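Long-range contacts in putative drug/sodium antiporter (Escherichia coli, PDB 4Z3N), which probably works as a membrane antiporter of the MATE family that moves xenobiotics and, it appears, the genotoxin colibactin across the cell membrane: residues Ala308-Leu313 against Ser389-Glu394; Val406-Met411 against Ala447-Arg452. All coordinates share one frame; numbering follows the deposited sequence.

Interaction 1: residues Ala308-Leu313 against Ser389-Glu394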
loop_
_atom_site.group_PDB
_atom_site.type_symbol
_atom_site.label_atom_id
_atom_site.label_comp_id
_atom_site.label_asym_id
_atom_site.label_seq_id
_atom_site.Cartn_x
_atom_site.Cartn_y
_atom_site.Cartn_z
ATOM N N ALA A 308 5.272 -6.743 1.776
ATOM C CA ALA A 308 5.804 -7.189 3.063
ATOM C C ALA A 308 7.333 -7.056 3.153
ATOM O O ALA A 308 7.864 -6.513 4.129
ATOM C CB ALA A 308 5.394 -8.621 3.320
ATOM N N ILE A 309 8.034 -7.579 2.151
ATOM C CA ILE A 309 9.486 -7.438 2.048
ATOM C C ILE A 309 9.935 -5.948 1.959
ATOM O O ILE A 309 10.922 -5.550 2.586
ATOM C CB ILE A 309 10.010 -8.247 0.830
ATOM C CG1 ILE A 309 9.599 -9.713 0.975
ATOM C CG2 ILE A 309 11.527 -8.117 0.688
ATOM C CD1 ILE A 309 9.951 -10.587 -0.217
ATOM N N ALA A 310 9.184 -5.141 1.208
ATOM C CA ALA A 310 9.422 -3.708 1.102
ATOM C C ALA A 310 9.458 -3.039 2.463
ATOM O O ALA A 310 10.313 -2.165 2.710
ATOM C CB ALA A 310 8.349 -3.039 0.228
ATOM N N THR A 311 8.519 -3.415 3.334
ATOM C CA THR A 311 8.410 -2.750 4.626
ATOM C C THR A 311 9.650 -3.095 5.440
ATOM O O THR A 311 10.166 -2.244 6.170
ATOM C CB THR A 311 7.105 -3.135 5.465
ATOM O OG1 THR A 311 7.131 -4.518 5.840
ATOM C CG2 THR A 311 5.825 -2.807 4.729
ATOM N N ALA A 312 10.128 -4.334 5.280
ATOM C CA ALA A 312 11.285 -4.843 6.026
ATOM C C ALA A 312 12.554 -4.149 5.566
ATOM O O ALA A 312 13.477 -3.932 6.349
ATOM C CB ALA A 312 11.420 -6.353 5.858
ATOM N N LEU A 313 12.564 -3.801 4.284
ATOM C CA LEU A 313 13.723 -3.235 3.627
ATOM C C LEU A 313 13.919 -1.782 4.021
ATOM O O LEU A 313 15.054 -1.301 4.081
ATOM C CB LEU A 313 13.594 -3.355 2.103
ATOM C CG LEU A 313 14.768 -2.738 1.335
ATOM C CD1 LEU A 313 16.081 -3.527 1.557
ATOM C CD2 LEU A 313 14.438 -2.633 -0.122
ATOM N N SER A 389 11.742 -2.310 -9.480
ATOM C CA SER A 389 11.553 -0.869 -9.333
ATOM C C SER A 389 10.800 -0.485 -8.048
ATOM O O SER A 389 11.096 0.544 -7.431
ATOM C CB SER A 389 10.833 -0.306 -10.547
ATOM O OG SER A 389 9.476 -0.672 -10.506
ATOM N N LEU A 390 9.845 -1.308 -7.622
ATOM C CA LEU A 390 9.114 -0.980 -6.402
ATOM C C LEU A 390 9.989 -1.019 -5.113
ATOM O O LEU A 390 9.851 -0.154 -4.246
ATOM C CB LEU A 390 7.903 -1.890 -6.263
ATOM C CG LEU A 390 7.005 -1.497 -5.093
ATOM C CD1 LEU A 390 5.594 -1.483 -5.549
ATOM C CD2 LEU A 390 7.154 -2.439 -3.895
ATOM N N LEU A 391 10.886 -1.999 -4.996
ATOM C CA LEU A 391 11.864 -2.027 -3.906
ATOM C C LEU A 391 12.904 -0.902 -4.052
ATOM O O LEU A 391 13.348 -0.319 -3.051
ATOM C CB LEU A 391 12.560 -3.396 -3.832
ATOM C CG LEU A 391 11.668 -4.578 -3.395
ATOM C CD1 LEU A 391 12.383 -5.942 -3.511
ATOM C CD2 LEU A 391 11.088 -4.358 -1.981
ATOM N N ALA A 392 13.288 -0.583 -5.286
ATOM C CA ALA A 392 14.136 0.587 -5.509
ATOM C C ALA A 392 13.492 1.854 -4.927
ATOM O O ALA A 392 14.195 2.702 -4.370
ATOM C CB ALA A 392 14.436 0.769 -6.998
ATOM N N SER A 393 12.165 1.978 -5.046
ATOM C CA SER A 393 11.437 3.123 -4.466
ATOM C C SER A 393 11.495 3.170 -2.939
ATOM O O SER A 393 11.618 4.232 -2.338
ATOM C CB SER A 393 9.973 3.113 -4.896
ATOM O OG SER A 393 9.854 3.616 -6.207
ATOM N N GLU A 394 11.371 2.003 -2.326
ATOM C CA GLU A 394 11.460 1.871 -0.890
ATOM C C GLU A 394 12.848 2.334 -0.399
ATOM O O GLU A 394 12.945 3.017 0.623
ATOM C CB GLU A 394 11.189 0.417 -0.484
ATOM C CG GLU A 394 10.648 0.233 0.931
ATOM C CD GLU A 394 9.226 0.762 1.075
ATOM O OE1 GLU A 394 8.725 1.348 0.088
ATOM O OE2 GLU A 394 8.604 0.591 2.159
#
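Apolar packing carries one half of this contact between two transmembrane helices, crossing at -28° with their short axes 9.4 Å apart. Leu391 leads: its CG stands anti to the carbonyl carbon (chi1 -68°), and of the two methyls it is CD2, the one off the extended CA-CB-CG-CD1 line, that lies over the other backbone, 3.6 Å from Ala310 CA. The small Ala310 methyl points at helix 382-399 and lets the backbones draw near, the CA atoms of Ala310 and Leu391 being 5.8 Å apart. One turn on, Leu313 has its CG anti to the backbone N and brings CD2 to 4.2 Å from Leu391 CD2.

The other half is polar in character but without a hydrogen bond across the interface. Glu394 leaves its helix toward Ala310, then bends at chi2 (69°), so that CG sits off the oxygen end of the Ala310 carbonyl and OE2 comes up beside it, 3.3 Å from Ala310 O, acceptor next to acceptor. Thr311 looks the other way and is tied within its own helix: OG1 donates to a lone pair of Ala308 O at 2.7 Å, in the carbonyl plane. Helix 28-56 covers that side, while Ile309 packs on helix 326-358.

A buried carboxylate facing a carbonyl oxygen amid alkyl groups would be expected to resist losing its proton, so the ionisation of Glu394 is probably shifted toward the neutral form.

Interaction 2: residues Val406-Met411 against Ala447-Arg452. With OLC ((2R)-2,3-dihydroxypropyl (9Z)-octadec-9-enoate), chain F.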
loop_
_atom_site.group_PDB
_atom_site.type_symbol
_atom_site.label_atom_id
_atom_site.label_comp_id
_atom_site.label_asym_id
_atom_site.label_seq_id
_atom_site.Cartn_x
_atom_site.Cartn_y
_atom_site.Cartn_z
ATOM N N VAL A 406 9.684 8.724 -6.716
ATOM C CA VAL A 406 8.633 9.172 -7.624
ATOM C C VAL A 406 9.033 8.970 -9.085
ATOM O O VAL A 406 8.221 8.550 -9.899
ATOM C CB VAL A 406 8.280 10.644 -7.371
ATOM C CG1 VAL A 406 7.250 11.150 -8.393
ATOM C CG2 VAL A 406 7.773 10.808 -5.944
ATOM N N LEU A 407 10.296 9.230 -9.396
ATOM C CA LEU A 407 10.833 8.964 -10.726
ATOM C C LEU A 407 10.582 7.527 -11.197
ATOM O O LEU A 407 10.235 7.300 -12.353
ATOM C CB LEU A 407 12.330 9.256 -10.760
ATOM C CG LEU A 407 12.987 8.863 -12.085
ATOM C CD1 LEU A 407 12.326 9.582 -13.292
ATOM C CD2 LEU A 407 14.520 9.078 -12.040
ATOM N N LEU A 408 10.750 6.557 -10.303
ATOM C CA LEU A 408 10.595 5.157 -10.675
ATOM C C LEU A 408 9.123 4.782 -10.796
ATOM O O LEU A 408 8.737 3.973 -11.634
ATOM C CB LEU A 408 11.308 4.256 -9.666
ATOM C CG LEU A 408 12.838 4.271 -9.790
ATOM C CD1 LEU A 408 13.512 3.692 -8.546
ATOM C CD2 LEU A 408 13.280 3.539 -11.046
ATOM N N THR A 409 8.288 5.386 -9.967
ATOM C CA THR A 409 6.863 5.126 -10.045
ATOM C C THR A 409 6.259 5.746 -11.318
ATOM O O THR A 409 5.350 5.185 -11.928
ATOM C CB THR A 409 6.158 5.655 -8.805
ATOM O OG1 THR A 409 6.764 5.061 -7.653
ATOM C CG2 THR A 409 4.690 5.285 -8.829
ATOM N N LEU A 410 6.777 6.899 -11.719
ATOM C CA LEU A 410 6.313 7.569 -12.926
ATOM C C LEU A 410 6.741 6.802 -14.150
ATOM O O LEU A 410 6.011 6.695 -15.133
ATOM C CB LEU A 410 6.859 8.989 -12.997
ATOM C CG LEU A 410 6.188 9.988 -12.068
ATOM C CD1 LEU A 410 6.903 11.324 -12.159
ATOM C CD2 LEU A 410 4.724 10.110 -12.442
ATOM N N MET A 411 7.956 6.286 -14.076
ATOM C CA MET A 411 8.535 5.503 -15.147
ATOM C C MET A 411 7.765 4.208 -15.316
ATOM O O MET A 411 7.670 3.687 -16.419
ATOM C CB MET A 411 10.009 5.220 -14.858
ATOM C CG MET A 411 10.790 4.673 -16.051
ATOM S SD MET A 411 11.111 5.933 -17.303
ATOM C CE MET A 411 10.619 7.392 -16.383
ATOM N N ALA A 447 12.503 -1.396 -14.457
ATOM C CA ALA A 447 13.354 -2.422 -13.849
ATOM C C ALA A 447 14.778 -2.202 -14.329
ATOM O O ALA A 447 15.732 -2.328 -13.580
ATOM C CB ALA A 447 12.872 -3.802 -14.204
ATOM N N LEU A 448 14.898 -1.837 -15.592
ATOM C CA LEU A 448 16.163 -1.414 -16.143
ATOM C C LEU A 448 16.744 -0.206 -15.402
ATOM O O LEU A 448 17.951 -0.161 -15.129
ATOM C CB LEU A 448 16.001 -1.093 -17.629
ATOM C CG LEU A 448 16.606 -2.114 -18.594
ATOM C CD1 LEU A 448 16.392 -1.683 -20.055
ATOM C CD2 LEU A 448 18.081 -2.323 -18.284
ATOM N N LEU A 449 15.896 0.775 -15.103
ATOM C CA LEU A 449 16.352 1.977 -14.408
ATOM C C LEU A 449 16.855 1.618 -13.025
ATOM O O LEU A 449 17.983 1.945 -12.682
ATOM C CB LEU A 449 15.248 3.035 -14.310
ATOM C CG LEU A 449 15.657 4.424 -13.773
ATOM C CD1 LEU A 449 16.907 4.981 -14.454
ATOM C CD2 LEU A 449 14.505 5.416 -13.919
ATOM N N ALA A 450 16.030 0.914 -12.251
ATOM C CA ALA A 450 16.419 0.466 -10.915
ATOM C C ALA A 450 17.784 -0.218 -10.894
ATOM O O ALA A 450 18.642 0.162 -10.105
ATOM C CB ALA A 450 15.352 -0.481 -10.337
ATOM N N TRP A 451 17.963 -1.223 -11.751
ATOM C CA TRP A 451 19.228 -1.947 -11.904
ATOM C C TRP A 451 20.453 -1.027 -12.142
ATOM O O TRP A 451 21.543 -1.279 -11.614
ATOM C CB TRP A 451 19.096 -2.953 -13.050
ATOM C CG TRP A 451 20.328 -3.778 -13.342
ATOM C CD1 TRP A 451 21.298 -4.148 -12.458
ATOM C CD2 TRP A 451 20.719 -4.328 -14.614
ATOM N NE1 TRP A 451 22.271 -4.886 -13.095
ATOM C CE2 TRP A 451 21.939 -5.014 -14.415
ATOM C CE3 TRP A 451 20.155 -4.308 -15.898
ATOM C CZ2 TRP A 451 22.606 -5.673 -15.451
ATOM C CZ3 TRP A 451 20.820 -4.967 -16.928
ATOM C CH2 TRP A 451 22.032 -5.641 -16.696
ATOM N N ARG A 452 20.278 0.036 -12.923
ATOM C CA ARG A 452 21.368 0.972 -13.190
ATOM C C ARG A 452 21.662 1.904 -12.024
ATOM O O ARG A 452 22.821 2.226 -11.767
ATOM C CB ARG A 452 21.066 1.799 -14.437
ATOM C CG ARG A 452 20.965 0.925 -15.676
ATOM C CD ARG A 452 20.952 1.749 -16.944
ATOM N NE ARG A 452 20.964 0.907 -18.138
ATOM C CZ ARG A 452 20.951 1.382 -19.378
ATOM N NH1 ARG A 452 20.920 2.696 -19.588
ATOM N NH2 ARG A 452 20.965 0.544 -20.404
HETATM C C18 OLC F . 14.313 -6.581 -18.502
HETATM C C10 OLC F . 21.146 -8.339 -12.140
HETATM C C9 OLC F . 21.881 -8.685 -11.060
HETATM C C17 OLC F . 15.041 -5.855 -17.382
HETATM C C11 OLC F . 19.651 -8.095 -12.022
HETATM C C8 OLC F . 22.416 -7.593 -10.147
HETATM C C16 OLC F . 15.683 -6.848 -16.430
HETATM C C12 OLC F . 19.207 -7.084 -13.061
HETATM C C7 OLC F . 23.497 -8.113 -9.214
HETATM C C15 OLC F . 16.282 -6.176 -15.202
HETATM C C13 OLC F . 17.811 -7.388 -13.591
HETATM C C6 OLC F . 24.487 -7.006 -8.943
HETATM C C14 OLC F . 17.672 -6.719 -14.947
#
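Two neighbouring transmembrane helices running nearly antiparallel, at 154° to each other, meet here through leucines. Leu449 is the central side chain: with CG anti to the backbone N (chi1 -172°), it reaches from helix 432-453 toward helix 402-413 and places CD2 among three residues of its partner. Leu408 meets it obliquely, CD2 to Leu449 CD2 at 3.6 Å, and the same Leu408 methyl also lies against CG and CB, so it runs along the Leu449 side chain rather than touching its tip alone. It gets there because CG stands anti to the carbonyl carbon (chi1 -74°). Leu407 crosses Leu449 at about a right angle, its CD2 4.1 Å from Leu449 CD2, and a turn later Met411 adds its CG at 4.3 Å from Leu449 CD2.

The MATE fold has twelve transmembrane helices, and these segments lie in the last two of those predicted for this chain; their short axes stand 10.1 Å apart, and helix 382-399 lies beside both members. Trp451 takes no part in the contact with 406-411; one face of its indole carries the acyl chain of a bound OLC, whose C12 sits 3.5 Å from Trp451 CG, offset toward the rim, while C14 lies 3.6 Å from Trp451 CE3. Val406 and Leu410 pack on Ile269 of helix 250-284.

In the fold
Interaction 1 and interaction 2 come in series along the chain, their centres 13 Å apart, and are joined by helix 382-399 and by its successor, helix 402-413. Helix 382-399 has helix 286-322 on one flank and the pair 402-413/432-453 on another, so it links the two contacts directly: Ala392 CB packs at 3.4 Å from Leu408 CD1 and at 3.7 Å from Ala450 CB. Interaction 1 lies about 11 Å from the centre of the chain and is buried, whereas interaction 2, at about 18 Å, is partly buried and has a lipid chain on its far helix. Together they span the step from the buried interior to the lipid-facing side of this helix bundle.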